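Local coordinates for protein alpha-1,3-glucanase (Bacillus circulans, PDB 5ZRU) that hydrolyses alpha-1,3-glucan, this chain being the GH87 catalytic unit of a longer enzyme that probably also binds carbohydrate, at residues V311-V316 / I341-I346; D352-A357 / D376-W381; S363-S368 / S397-E402; A420-I425 / F453-I458. One frame throughout, in Å; residues are numbered along the deposited sequence.

Overall arrangement
All four contacts join neighbouring coils of the parallel beta-helix of the catalytic unit. Contacts 1, 3 and 4 follow each other along one side of it, where short strands meet at a corner, and 1 and 3 share a salt bridge between Glu342 and Arg366. Contact 2 joins strands of another sheet; Val354, Phe356 and Leu378 pack inside against contacts 1 and 3. Contacts 1 to 3 are largely buried, while contact 4 is only partly buried. At the corner one inward polar position recurs, held by Ser344, Ser368, Asn399, Asn423 and Thr456 in successive coils. Outward chemistry differs: zinc at contact 1, calcium at contact 2, a histidine-carboxylate stack at contact 4.

Contact 1. Residues V311-V316 / I341-I346; sequences VHNVWV and IENSRI. With ZN (zinc ion), chain F.
Ser344 OG accepts from Val314 N at 3.2 Å, almost straight at 175°, and acts as a relay by donating to Glu342 O at 2.8 Å from above the carbonyl plane. Backbone bonds flank it, Asn313 N to Glu342 O at 3.0 Å before the corner and Arg345 N to Val314 O at 2.9 Å after it. Asn313 and Asn343 both sit in left-handed backbone conformation, which asparagine tolerates well. Asn343 OD1 accepts from Asn367 ND2, while Asn343 ND2 bonds to Asn5 O and only weakly to Asn313 OD1. Asn313 OD1 also takes His312 ND1 at 2.8 Å on a lone pair, in the plane of the ring. Further out, the extended Arg345 runs over one face of Trp315, with CB above the five-membered ring and CZ 4.9 Å from the six-membered centroid, a cation-pi contact; Glu174 pairs with its tip. Val316 and Ile346 pack side by side on the interior face. Since ND1 gives its hydrogen to Asn313, His312 NE2 is left to bind zinc at 2.1 Å, beside His3, Asp278 and a water, and Asn313 serves as the second shell that sets the ring's rotation.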
loop_
_atom_site.group_PDB
_atom_site.type_symbol
_atom_site.label_atom_id
_atom_site.label_comp_id
_atom_site.label_asym_id
_atom_site.label_seq_id
_atom_site.Cartn_x
_atom_site.Cartn_y
_atom_site.Cartn_z
ATOM N N VAL A 311 -0.996 16.059 -2.499
ATOM C CA VAL A 311 -0.166 15.530 -1.423
ATOM C C VAL A 311 0.910 14.718 -2.123
ATOM O O VAL A 311 0.603 13.719 -2.786
ATOM C CB VAL A 311 -0.953 14.674 -0.418
ATOM C CG1 VAL A 311 -0.040 14.245 0.751
ATOM C CG2 VAL A 311 -2.181 15.424 0.090
ATOM N N HIS A 312 2.163 15.159 -2.032
ATOM C CA HIS A 312 3.184 14.559 -2.871
ATOM C C HIS A 312 4.502 14.456 -2.121
ATOM O O HIS A 312 4.773 15.223 -1.196
ATOM C CB HIS A 312 3.362 15.362 -4.174
ATOM C CG HIS A 312 3.932 16.735 -3.979
ATOM N ND1 HIS A 312 5.289 16.983 -3.980
ATOM C CD2 HIS A 312 3.328 17.939 -3.812
ATOM C CE1 HIS A 312 5.499 18.277 -3.819
ATOM N NE2 HIS A 312 4.327 18.880 -3.715
ATOM N N ASN A 313 5.310 13.474 -2.514
ATOM C CA ASN A 313 6.606 13.252 -1.874
ATOM C C ASN A 313 6.443 13.104 -0.360
ATOM O O ASN A 313 7.127 13.750 0.433
ATOM C CB ASN A 313 7.578 14.385 -2.216
ATOM C CG ASN A 313 7.905 14.436 -3.693
ATOM O OD1 ASN A 313 7.177 15.038 -4.485
ATOM N ND2 ASN A 313 9.009 13.806 -4.071
ATOM N N VAL A 314 5.491 12.269 0.044
ATOM C CA VAL A 314 5.332 11.944 1.454
ATOM C C VAL A 314 5.603 10.455 1.639
ATOM O O VAL A 314 5.568 9.658 0.696
ATOM C CB VAL A 314 3.937 12.323 2.009
ATOM C CG1 VAL A 314 3.719 13.843 1.973
ATOM C CG2 VAL A 314 2.810 11.576 1.263
ATOM N N TRP A 315 5.872 10.092 2.888
ATOM C CA TRP A 315 6.188 8.725 3.288
ATOM C C TRP A 315 5.365 8.474 4.545
ATOM O O TRP A 315 5.612 9.104 5.577
ATOM C CB TRP A 315 7.689 8.585 3.549
ATOM C CG TRP A 315 8.214 7.183 3.702
ATOM C CD1 TRP A 315 7.486 6.035 3.858
ATOM C CD2 TRP A 315 9.592 6.792 3.712
ATOM N NE1 TRP A 315 8.333 4.950 3.954
ATOM C CE2 TRP A 315 9.630 5.393 3.865
ATOM C CE3 TRP A 315 10.804 7.494 3.604
ATOM C CZ2 TRP A 315 10.834 4.676 3.918
ATOM C CZ3 TRP A 315 12.001 6.780 3.644
ATOM C CH2 TRP A 315 12.004 5.387 3.794
ATOM N N VAL A 316 4.345 7.615 4.457
ATOM C CA VAL A 316 3.426 7.412 5.577
ATOM C C VAL A 316 3.231 5.921 5.811
ATOM O O VAL A 316 3.101 5.139 4.861
ATOM C CB VAL A 316 2.065 8.116 5.369
ATOM C CG1 VAL A 316 2.272 9.622 5.264
ATOM C CG2 VAL A 316 1.331 7.561 4.142
ATOM N N ILE A 341 -2.145 12.599 -5.678
ATOM C CA ILE A 341 -1.199 12.006 -4.746
ATOM C C ILE A 341 -0.074 11.431 -5.598
ATOM O O ILE A 341 -0.328 10.603 -6.478
ATOM C CB ILE A 341 -1.872 10.916 -3.896
ATOM C CG1 ILE A 341 -2.991 11.519 -3.036
ATOM C CG2 ILE A 341 -0.840 10.183 -3.026
ATOM C CD1 ILE A 341 -3.895 10.445 -2.381
ATOM N N GLU A 342 1.159 11.885 -5.388
ATOM C CA GLU A 342 2.210 11.399 -6.270
ATOM C C GLU A 342 3.542 11.318 -5.547
ATOM O O GLU A 342 3.756 11.951 -4.509
ATOM C CB GLU A 342 2.354 12.274 -7.530
ATOM C CG GLU A 342 2.784 13.703 -7.254
ATOM C CD GLU A 342 2.763 14.577 -8.512
ATOM O OE1 GLU A 342 2.708 14.026 -9.636
ATOM O OE2 GLU A 342 2.806 15.814 -8.374
ATOM N N ASN A 343 4.438 10.516 -6.125
ATOM C CA ASN A 343 5.834 10.437 -5.687
ATOM C C ASN A 343 5.938 10.058 -4.212
ATOM O O ASN A 343 6.828 10.534 -3.501
ATOM C CB ASN A 343 6.573 11.757 -5.941
ATOM C CG ASN A 343 6.481 12.235 -7.386
ATOM O OD1 ASN A 343 6.185 11.465 -8.307
ATOM N ND2 ASN A 343 6.764 13.527 -7.590
ATOM N N SER A 344 5.031 9.204 -3.743
ATOM C CA SER A 344 4.901 8.945 -2.317
ATOM C C SER A 344 5.070 7.464 -2.002
ATOM O O SER A 344 5.043 6.596 -2.877
ATOM C CB SER A 344 3.551 9.446 -1.798
ATOM O OG SER A 344 3.449 10.850 -1.982
ATOM N N ARG A 345 5.259 7.192 -0.715
ATOM C CA ARG A 345 5.492 5.849 -0.195
ATOM C C ARG A 345 4.435 5.610 0.870
ATOM O O ARG A 345 4.440 6.261 1.919
ATOM C CB ARG A 345 6.908 5.720 0.362
ATOM C CG ARG A 345 7.971 6.070 -0.696
ATOM C CD ARG A 345 9.398 6.117 -0.119
ATOM N NE ARG A 345 10.299 6.840 -1.027
ATOM C CZ ARG A 345 11.626 6.718 -1.022
ATOM N NH1 ARG A 345 12.207 5.901 -0.163
ATOM N NH2 ARG A 345 12.374 7.402 -1.889
ATOM N N ILE A 346 3.503 4.717 0.583
ATOM C CA ILE A 346 2.325 4.529 1.417
ATOM C C ILE A 346 2.335 3.054 1.777
ATOM O O ILE A 346 2.007 2.204 0.941
ATOM C CB ILE A 346 1.039 4.943 0.695
ATOM C CG1 ILE A 346 1.159 6.397 0.209
ATOM C CG2 ILE A 346 -0.174 4.757 1.615
ATOM C CD1 ILE A 346 0.163 6.788 -0.913
HETATM ZN ZN ZN F . 4.088 20.949 -3.624
HETATM O O HOH W 1 5.903 21.523 -2.689
#

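Contact 2. Residues D352-A357 / D376-W381; sequences DGVNFA and DGLAVW. With CA (calcium ion), chain J.
Asp352 and Asp376 lie next to each other on adjacent coils and meet one calcium ion in different ways. Asp352 binds it with both oxygens, OD1 at 2.3 Å and OD2 at 2.7 Å from the ion, alongside Asp375 and four waters. Asp376 stands one layer out: its OD2 accepts from a calcium-bound water and also pairs with Arg435. Behind the first shell, with CG anti to the backbone N (chi1 -163°), Asn355 holds its amide on the Asp352 side, and ND2 donates to Asp352 OD2 at 3.0 Å from above the carboxylate plane. Its OD1 receives a weak bond from Trp381 N, and Ala379, its small neighbour on the next strand, sets CB 3.7 Å from Asn355 ND2. An alanine in place of Asn355 would probably leave Asp352 OD2 without its N-H donor and open a gap beside Ala379 CB and Trp381 CB. The parallel ladder holds all this in line, with Ala379 N to Val354 O at 2.8 Å and Phe356 N to Ala379 O at 2.9 Å. Gly353 has no room for a side chain: a CB would run into Gly377 O. On the interior face Leu378 CD2 packs against Val354 CB at 3.9 Å. Carboxylates thus tie the ion to two adjacent coils, directly and through water.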
loop_
_atom_site.group_PDB
_atom_site.type_symbol
_atom_site.label_atom_id
_atom_site.label_comp_id
_atom_site.label_asym_id
_atom_site.label_seq_id
_atom_site.Cartn_x
_atom_site.Cartn_y
_atom_site.Cartn_z
ATOM N N ASP A 352 -6.623 0.120 3.854
ATOM C CA ASP A 352 -6.342 0.618 2.504
ATOM C C ASP A 352 -5.099 1.499 2.465
ATOM O O ASP A 352 -4.851 2.288 3.379
ATOM C CB ASP A 352 -7.503 1.462 1.960
ATOM C CG ASP A 352 -8.823 0.735 1.972
ATOM O OD1 ASP A 352 -9.133 0.116 3.007
ATOM O OD2 ASP A 352 -9.559 0.832 0.962
ATOM N N GLY A 353 -4.349 1.414 1.366
ATOM C CA GLY A 353 -3.349 2.433 1.104
ATOM C C GLY A 353 -3.983 3.789 0.824
ATOM O O GLY A 353 -3.713 4.769 1.524
ATOM N N VAL A 354 -4.843 3.854 -0.191
ATOM C CA VAL A 354 -5.581 5.067 -0.544
ATOM C C VAL A 354 -6.993 4.651 -0.918
ATOM O O VAL A 354 -7.176 3.741 -1.735
ATOM C CB VAL A 354 -4.961 5.834 -1.731
ATOM C CG1 VAL A 354 -5.833 7.081 -2.082
ATOM C CG2 VAL A 354 -3.523 6.246 -1.449
ATOM N N ASN A 355 -7.990 5.321 -0.348
ATOM C CA ASN A 355 -9.361 5.149 -0.804
ATOM C C ASN A 355 -9.933 6.501 -1.207
ATOM O O ASN A 355 -9.973 7.432 -0.394
ATOM C CB ASN A 355 -10.222 4.480 0.271
ATOM C CG ASN A 355 -11.519 3.920 -0.294
ATOM O OD1 ASN A 355 -12.272 4.617 -0.980
ATOM N ND2 ASN A 355 -11.772 2.645 -0.029
ATOM N N PHE A 356 -10.353 6.605 -2.467
ATOM C CA PHE A 356 -11.110 7.747 -2.990
ATOM C C PHE A 356 -12.595 7.454 -2.788
ATOM O O PHE A 356 -13.201 6.734 -3.583
ATOM C CB PHE A 356 -10.810 7.952 -4.472
ATOM C CG PHE A 356 -9.436 8.514 -4.764
ATOM C CD1 PHE A 356 -8.696 9.149 -3.775
ATOM C CD2 PHE A 356 -8.894 8.416 -6.048
ATOM C CE1 PHE A 356 -7.424 9.679 -4.061
ATOM C CE2 PHE A 356 -7.636 8.950 -6.341
ATOM C CZ PHE A 356 -6.902 9.588 -5.340
ATOM N N ALA A 357 -13.197 8.014 -1.741
ATOM C CA ALA A 357 -14.566 7.664 -1.366
ATOM C C ALA A 357 -15.471 8.892 -1.443
ATOM O O ALA A 357 -15.026 10.006 -1.729
ATOM C CB ALA A 357 -14.603 7.052 0.038
ATOM N N ASP A 376 -7.451 -3.020 0.295
ATOM C CA ASP A 376 -7.100 -2.637 -1.074
ATOM C C ASP A 376 -5.996 -1.586 -1.073
ATOM O O ASP A 376 -6.058 -0.611 -0.320
ATOM C CB ASP A 376 -8.320 -2.092 -1.813
ATOM C CG ASP A 376 -9.400 -3.131 -1.989
ATOM O OD1 ASP A 376 -9.135 -4.154 -2.656
ATOM O OD2 ASP A 376 -10.507 -2.927 -1.449
ATOM N N GLY A 377 -4.992 -1.786 -1.923
ATOM C CA GLY A 377 -3.883 -0.849 -1.996
ATOM C C GLY A 377 -4.366 0.519 -2.432
ATOM O O GLY A 377 -4.165 1.521 -1.741
ATOM N N LEU A 378 -5.035 0.552 -3.579
ATOM C CA LEU A 378 -5.646 1.759 -4.122
ATOM C C LEU A 378 -7.085 1.422 -4.478
ATOM O O LEU A 378 -7.329 0.494 -5.255
ATOM C CB LEU A 378 -4.888 2.254 -5.361
ATOM C CG LEU A 378 -3.373 2.465 -5.216
ATOM C CD1 LEU A 378 -2.774 2.809 -6.572
ATOM C CD2 LEU A 378 -3.055 3.560 -4.191
ATOM N N ALA A 379 -8.033 2.168 -3.924
ATOM C CA ALA A 379 -9.434 1.824 -4.121
ATOM C C ALA A 379 -10.268 3.063 -4.401
ATOM O O ALA A 379 -9.998 4.142 -3.867
ATOM C CB ALA A 379 -10.009 1.109 -2.890
ATOM N N VAL A 380 -11.316 2.882 -5.212
ATOM C CA VAL A 380 -12.389 3.863 -5.366
ATOM C C VAL A 380 -13.670 3.233 -4.824
ATOM O O VAL A 380 -14.268 2.365 -5.470
ATOM C CB VAL A 380 -12.582 4.304 -6.823
ATOM C CG1 VAL A 380 -13.755 5.304 -6.913
ATOM C CG2 VAL A 380 -11.320 4.917 -7.356
ATOM N N TRP A 381 -14.103 3.667 -3.652
ATOM C CA TRP A 381 -15.391 3.238 -3.101
ATOM C C TRP A 381 -16.371 4.393 -3.291
ATOM O O TRP A 381 -16.331 5.385 -2.557
ATOM C CB TRP A 381 -15.248 2.841 -1.635
ATOM C CG TRP A 381 -16.566 2.526 -0.966
ATOM C CD1 TRP A 381 -17.739 2.199 -1.577
ATOM C CD2 TRP A 381 -16.832 2.534 0.438
ATOM N NE1 TRP A 381 -18.726 2.001 -0.642
ATOM C CE2 TRP A 381 -18.195 2.198 0.607
ATOM C CE3 TRP A 381 -16.054 2.787 1.568
ATOM C CZ2 TRP A 381 -18.794 2.116 1.861
ATOM C CZ3 TRP A 381 -16.649 2.696 2.818
ATOM C CH2 TRP A 381 -18.007 2.363 2.954
HETATM CA CA CA J . -10.825 -1.257 2.141
HETATM O O HOH W 2 -11.053 -0.996 0.106
HETATM O O HOH W 3 -12.380 -2.751 2.274
HETATM O O HOH W 4 -12.602 0.040 2.763
HETATM O O HOH W 5 -11.202 -0.798 4.355
#

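Contact 3. Residues S363-S368 / S397-E402; sequences STVRNS and SYNTIE
Asn399 reaches back to Val365 and Ser368 at a corner of the parallel beta-helix, as one of two successive asparagines in an inward polar row, reminiscent of the asparagine ladders of such folds; Asn423 of the next coil in turn accepts from Asn399 N. Backbone bonds make the frame: Ser397 N to Val365 O at 3.0 Å before the corner and Thr400 N to Ser368 O at 3.0 Å after it, with a weak one from Asn367 N to Ser397 O. Asn367 and Tyr398 take left-handed backbone angles at the turn, and Asn367 CA comes within 2.9 Å of Tyr398 O as a C-H...O contact. Among side-chain bonds, Ser368 OG folds back to Arg366 O at 2.9 Å. Arg366 leads away to its salt bridge with Glu342, though its CB lies 3.2 Å from Ser397 O. Packing is slight: the Val365 CG1 methyl lies 3.9 Å from Asn399 OD1, the side chains crossing at about a right angle. Asparagine fits because its flat amide offers a donor and an acceptor at once, so two bonds fix its rotation. Its OD1 takes Ser368 N at 3.0 Å on a lone pair, while ND2 meets Val365 O, already bonded to Ser397 N, at 3.0 Å from 59° above the carbonyl plane.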
loop_
_atom_site.group_PDB
_atom_site.type_symbol
_atom_site.label_atom_id
_atom_site.label_comp_id
_atom_site.label_asym_id
_atom_site.label_seq_id
_atom_site.Cartn_x
_atom_site.Cartn_y
_atom_site.Cartn_z
ATOM N N SER A 363 -9.482 12.441 -9.636
ATOM C CA SER A 363 -8.340 12.427 -8.739
ATOM C C SER A 363 -7.427 11.258 -9.088
ATOM O O SER A 363 -7.829 10.315 -9.777
ATOM C CB SER A 363 -8.805 12.346 -7.279
ATOM O OG SER A 363 -9.561 13.498 -6.928
ATOM N N THR A 364 -6.187 11.333 -8.607
ATOM C CA THR A 364 -5.125 10.484 -9.130
ATOM C C THR A 364 -4.177 10.047 -8.017
ATOM O O THR A 364 -3.836 10.843 -7.136
ATOM C CB THR A 364 -4.331 11.228 -10.221
ATOM O OG1 THR A 364 -5.218 11.649 -11.273
ATOM C CG2 THR A 364 -3.233 10.335 -10.804
ATOM N N VAL A 365 -3.743 8.788 -8.065
ATOM C CA VAL A 365 -2.535 8.345 -7.367
ATOM C C VAL A 365 -1.543 7.913 -8.436
ATOM O O VAL A 365 -1.872 7.072 -9.285
ATOM C CB VAL A 365 -2.798 7.190 -6.384
ATOM C CG1 VAL A 365 -1.493 6.788 -5.702
ATOM C CG2 VAL A 365 -3.857 7.567 -5.350
ATOM N N ARG A 366 -0.342 8.494 -8.420
ATOM C CA ARG A 366 0.614 8.149 -9.461
ATOM C C ARG A 366 2.043 8.159 -8.935
ATOM O O ARG A 366 2.372 8.823 -7.949
ATOM C CB ARG A 366 0.493 9.076 -10.678
ATOM C CG ARG A 366 0.836 10.522 -10.417
ATOM C CD ARG A 366 0.549 11.383 -11.663
ATOM N NE ARG A 366 0.962 12.764 -11.438
ATOM C CZ ARG A 366 0.512 13.811 -12.121
ATOM N NH1 ARG A 366 -0.389 13.648 -13.086
ATOM N NH2 ARG A 366 0.952 15.029 -11.826
ATOM N N ASN A 367 2.884 7.400 -9.631
ATOM C CA ASN A 367 4.307 7.254 -9.332
ATOM C C ASN A 367 4.567 7.066 -7.843
ATOM O O ASN A 367 5.398 7.746 -7.240
ATOM C CB ASN A 367 5.120 8.433 -9.865
ATOM C CG ASN A 367 6.580 8.078 -10.008
ATOM O OD1 ASN A 367 6.916 7.085 -10.643
ATOM N ND2 ASN A 367 7.450 8.850 -9.370
ATOM N N SER A 368 3.878 6.097 -7.253
ATOM C CA SER A 368 3.964 5.882 -5.818
ATOM C C SER A 368 4.214 4.412 -5.507
ATOM O O SER A 368 3.904 3.517 -6.295
ATOM C CB SER A 368 2.691 6.363 -5.115
ATOM O OG SER A 368 2.562 7.778 -5.224
ATOM N N SER A 397 -2.185 5.327 -11.671
ATOM C CA SER A 397 -1.265 5.005 -12.755
ATOM C C SER A 397 0.187 5.142 -12.325
ATOM O O SER A 397 0.524 5.960 -11.473
ATOM C CB SER A 397 -1.531 5.884 -13.994
ATOM O OG SER A 397 -2.787 5.527 -14.565
ATOM N N TYR A 398 1.041 4.321 -12.943
ATOM C CA TYR A 398 2.493 4.369 -12.728
ATOM C C TYR A 398 2.858 4.109 -11.271
ATOM O O TYR A 398 3.749 4.750 -10.716
ATOM C CB TYR A 398 3.084 5.698 -13.204
ATOM C CG TYR A 398 2.995 5.864 -14.707
ATOM C CD1 TYR A 398 3.934 5.271 -15.545
ATOM C CD2 TYR A 398 1.960 6.593 -15.283
ATOM C CE1 TYR A 398 3.851 5.413 -16.926
ATOM C CE2 TYR A 398 1.870 6.740 -16.659
ATOM C CZ TYR A 398 2.810 6.144 -17.469
ATOM O OH TYR A 398 2.704 6.302 -18.833
ATOM N N ASN A 399 2.196 3.137 -10.655
ATOM C CA ASN A 399 2.469 2.773 -9.272
ATOM C C ASN A 399 3.051 1.371 -9.201
ATOM O O ASN A 399 2.798 0.533 -10.070
ATOM C CB ASN A 399 1.196 2.834 -8.424
ATOM C CG ASN A 399 0.564 4.201 -8.447
ATOM O OD1 ASN A 399 1.169 5.175 -7.998
ATOM N ND2 ASN A 399 -0.650 4.294 -9.005
ATOM N N THR A 400 3.850 1.133 -8.165
ATOM C CA THR A 400 4.345 -0.195 -7.833
ATOM C C THR A 400 3.673 -0.628 -6.539
ATOM O O THR A 400 3.875 -0.006 -5.490
ATOM C CB THR A 400 5.865 -0.211 -7.692
ATOM O OG1 THR A 400 6.456 0.141 -8.950
ATOM C CG2 THR A 400 6.335 -1.596 -7.293
ATOM N N ILE A 401 2.874 -1.683 -6.625
ATOM C CA ILE A 401 1.963 -2.091 -5.564
ATOM C C ILE A 401 2.369 -3.500 -5.160
ATOM O O ILE A 401 2.129 -4.459 -5.904
ATOM C CB ILE A 401 0.501 -2.024 -6.025
ATOM C CG1 ILE A 401 0.221 -0.609 -6.551
ATOM C CG2 ILE A 401 -0.456 -2.411 -4.880
ATOM C CD1 ILE A 401 -1.088 -0.454 -7.261
ATOM N N GLU A 402 2.976 -3.627 -3.982
ATOM C CA GLU A 402 3.648 -4.850 -3.563
ATOM C C GLU A 402 3.147 -5.312 -2.201
ATOM O O GLU A 402 2.821 -4.499 -1.337
ATOM C CB GLU A 402 5.162 -4.630 -3.480
ATOM C CG GLU A 402 5.845 -4.310 -4.815
ATOM C CD GLU A 402 7.200 -3.657 -4.625
ATOM O OE1 GLU A 402 7.308 -2.736 -3.779
ATOM O OE2 GLU A 402 8.165 -4.061 -5.311
#

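Contact 4. Residues A420-I425 / F453-I458; sequences ATHNLI and FSDTTI
Ser454 O is gripped by two donors that come from opposite faces of its plane: His422 N across the contact at 3.0 Å and Thr456 OG1 from its own strand at 2.8 Å. Thr456 OG1, placed beside its backbone N (chi1 -70°), having given its hydrogen there, accepts a weak bond from Asn423 N and a firmer one from a water at 2.9 Å. That water takes Asn423 ND2 at 3.0 Å and donates weakly to Ala420 O, whose main partner is Ser454 N. Asn423 is further satisfied by the preceding coil, OD1 by Asn399 N and ND2 by Phe396 O. After the corner, Thr457 N to Asn423 O and Ile425 N to Thr457 O resume the parallel ladder. On the outer side His422 lies between Tyr398, stacked on one face, and Asp455 on the other, whose CB sits 3.7 Å from the ring centroid with the carboxylate plane turned only 4° from the ring. Ser454 OG steadies that carboxylate through Asp455 OD2 at 2.8 Å. His422 ND1 and Thr421 OG1 share a hydrogen bond of 3.0 Å, and Thr421 OG1 also pairs with Ser397. A serine in place of His422 would probably leave Asp455 and Tyr398 without their stacking partner and Thr421 short of one polar mate. Toward the interior Ala420 CB rests against Phe453 CD2 at 3.7 Å. The inner polar atoms are thus satisfied by threonine, asparagine, a water and the preceding coil, while outside stacking is combined with side-chain hydrogen bonds.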
loop_
_atom_site.group_PDB
_atom_site.type_symbol
_atom_site.label_atom_id
_atom_site.label_comp_id
_atom_site.label_asym_id
_atom_site.label_seq_id
_atom_site.Cartn_x
_atom_site.Cartn_y
_atom_site.Cartn_z
ATOM N N ALA A 420 -6.784 2.594 -14.520
ATOM C CA ALA A 420 -5.582 2.188 -13.802
ATOM C C ALA A 420 -4.617 1.684 -14.859
ATOM O O ALA A 420 -4.871 0.648 -15.482
ATOM C CB ALA A 420 -5.887 1.113 -12.753
ATOM N N THR A 421 -3.525 2.414 -15.084
ATOM C CA THR A 421 -2.625 2.077 -16.182
ATOM C C THR A 421 -1.172 2.144 -15.729
ATOM O O THR A 421 -0.823 2.881 -14.809
ATOM C CB THR A 421 -2.803 3.013 -17.395
ATOM O OG1 THR A 421 -2.248 4.295 -17.084
ATOM C CG2 THR A 421 -4.275 3.180 -17.773
ATOM N N HIS A 422 -0.323 1.373 -16.403
ATOM C CA HIS A 422 1.129 1.445 -16.215
ATOM C C HIS A 422 1.541 1.084 -14.788
ATOM O O HIS A 422 2.482 1.647 -14.231
ATOM C CB HIS A 422 1.654 2.823 -16.624
ATOM C CG HIS A 422 1.461 3.103 -18.084
ATOM N ND1 HIS A 422 0.338 3.732 -18.580
ATOM C CD2 HIS A 422 2.212 2.769 -19.160
ATOM C CE1 HIS A 422 0.423 3.801 -19.895
ATOM N NE2 HIS A 422 1.552 3.233 -20.273
ATOM N N ASN A 423 0.863 0.104 -14.207
ATOM C CA ASN A 423 1.157 -0.311 -12.847
ATOM C C ASN A 423 1.941 -1.615 -12.839
ATOM O O ASN A 423 1.943 -2.382 -13.807
ATOM C CB ASN A 423 -0.134 -0.467 -12.039
ATOM C CG ASN A 423 -0.867 0.840 -11.880
ATOM O OD1 ASN A 423 -0.313 1.810 -11.363
ATOM N ND2 ASN A 423 -2.119 0.878 -12.334
ATOM N N LEU A 424 2.620 -1.847 -11.722
ATOM C CA LEU A 424 3.324 -3.094 -11.447
ATOM C C LEU A 424 2.799 -3.601 -10.115
ATOM O O LEU A 424 2.886 -2.895 -9.104
ATOM C CB LEU A 424 4.845 -2.867 -11.401
ATOM C CG LEU A 424 5.785 -3.996 -10.967
ATOM C CD1 LEU A 424 5.673 -5.197 -11.905
ATOM C CD2 LEU A 424 7.231 -3.481 -10.913
ATOM N N ILE A 425 2.209 -4.794 -10.116
ATOM C CA ILE A 425 1.512 -5.310 -8.947
ATOM C C ILE A 425 2.077 -6.690 -8.659
ATOM O O ILE A 425 1.935 -7.599 -9.486
ATOM C CB ILE A 425 -0.012 -5.373 -9.166
ATOM C CG1 ILE A 425 -0.530 -4.024 -9.686
ATOM C CG2 ILE A 425 -0.713 -5.708 -7.846
ATOM C CD1 ILE A 425 -2.004 -4.040 -10.110
ATOM N N PHE A 453 -8.318 -0.729 -17.562
ATOM C CA PHE A 453 -7.048 -1.178 -16.998
ATOM C C PHE A 453 -6.097 -1.430 -18.155
ATOM O O PHE A 453 -6.467 -2.106 -19.120
ATOM C CB PHE A 453 -7.201 -2.470 -16.187
ATOM C CG PHE A 453 -8.097 -2.342 -14.981
ATOM C CD1 PHE A 453 -9.468 -2.528 -15.088
ATOM C CD2 PHE A 453 -7.556 -2.049 -13.738
ATOM C CE1 PHE A 453 -10.286 -2.423 -13.979
ATOM C CE2 PHE A 453 -8.371 -1.937 -12.621
ATOM C CZ PHE A 453 -9.740 -2.128 -12.741
ATOM N N SER A 454 -4.876 -0.904 -18.078
ATOM C CA SER A 454 -3.982 -1.141 -19.201
ATOM C C SER A 454 -2.533 -1.120 -18.759
ATOM O O SER A 454 -2.186 -0.593 -17.696
ATOM C CB SER A 454 -4.175 -0.109 -20.319
ATOM O OG SER A 454 -3.480 1.087 -20.003
ATOM N N ASP A 455 -1.697 -1.711 -19.610
ATOM C CA ASP A 455 -0.251 -1.560 -19.559
ATOM C C ASP A 455 0.289 -1.936 -18.188
ATOM O O ASP A 455 0.989 -1.166 -17.537
ATOM C CB ASP A 455 0.140 -0.133 -19.954
ATOM C CG ASP A 455 -0.199 0.166 -21.398
ATOM O OD1 ASP A 455 0.567 -0.275 -22.279
ATOM O OD2 ASP A 455 -1.247 0.804 -21.651
ATOM N N THR A 456 -0.057 -3.134 -17.735
ATOM C CA THR A 456 0.175 -3.469 -16.336
ATOM C C THR A 456 0.744 -4.873 -16.236
ATOM O O THR A 456 0.311 -5.777 -16.952
ATOM C CB THR A 456 -1.122 -3.334 -15.526
ATOM O OG1 THR A 456 -1.459 -1.944 -15.405
ATOM C CG2 THR A 456 -0.981 -3.940 -14.118
ATOM N N THR A 457 1.735 -5.038 -15.364
ATOM C CA THR A 457 2.369 -6.321 -15.097
ATOM C C THR A 457 1.975 -6.793 -13.708
ATOM O O THR A 457 2.057 -6.027 -12.741
ATOM C CB THR A 457 3.890 -6.211 -15.209
ATOM O OG1 THR A 457 4.219 -5.862 -16.554
ATOM C CG2 THR A 457 4.573 -7.538 -14.848
ATOM N N ILE A 458 1.534 -8.046 -13.625
ATOM C CA ILE A 458 1.036 -8.662 -12.402
ATOM C C ILE A 458 1.871 -9.903 -12.159
ATOM O O ILE A 458 2.059 -10.707 -13.080
ATOM C CB ILE A 458 -0.455 -9.032 -12.531
ATOM C CG1 ILE A 458 -1.316 -7.775 -12.641
ATOM C CG2 ILE A 458 -0.874 -9.951 -11.386
ATOM C CD1 ILE A 458 -2.738 -8.046 -13.172
HETATM O O HOH W 6 -3.652 -1.292 -13.629
#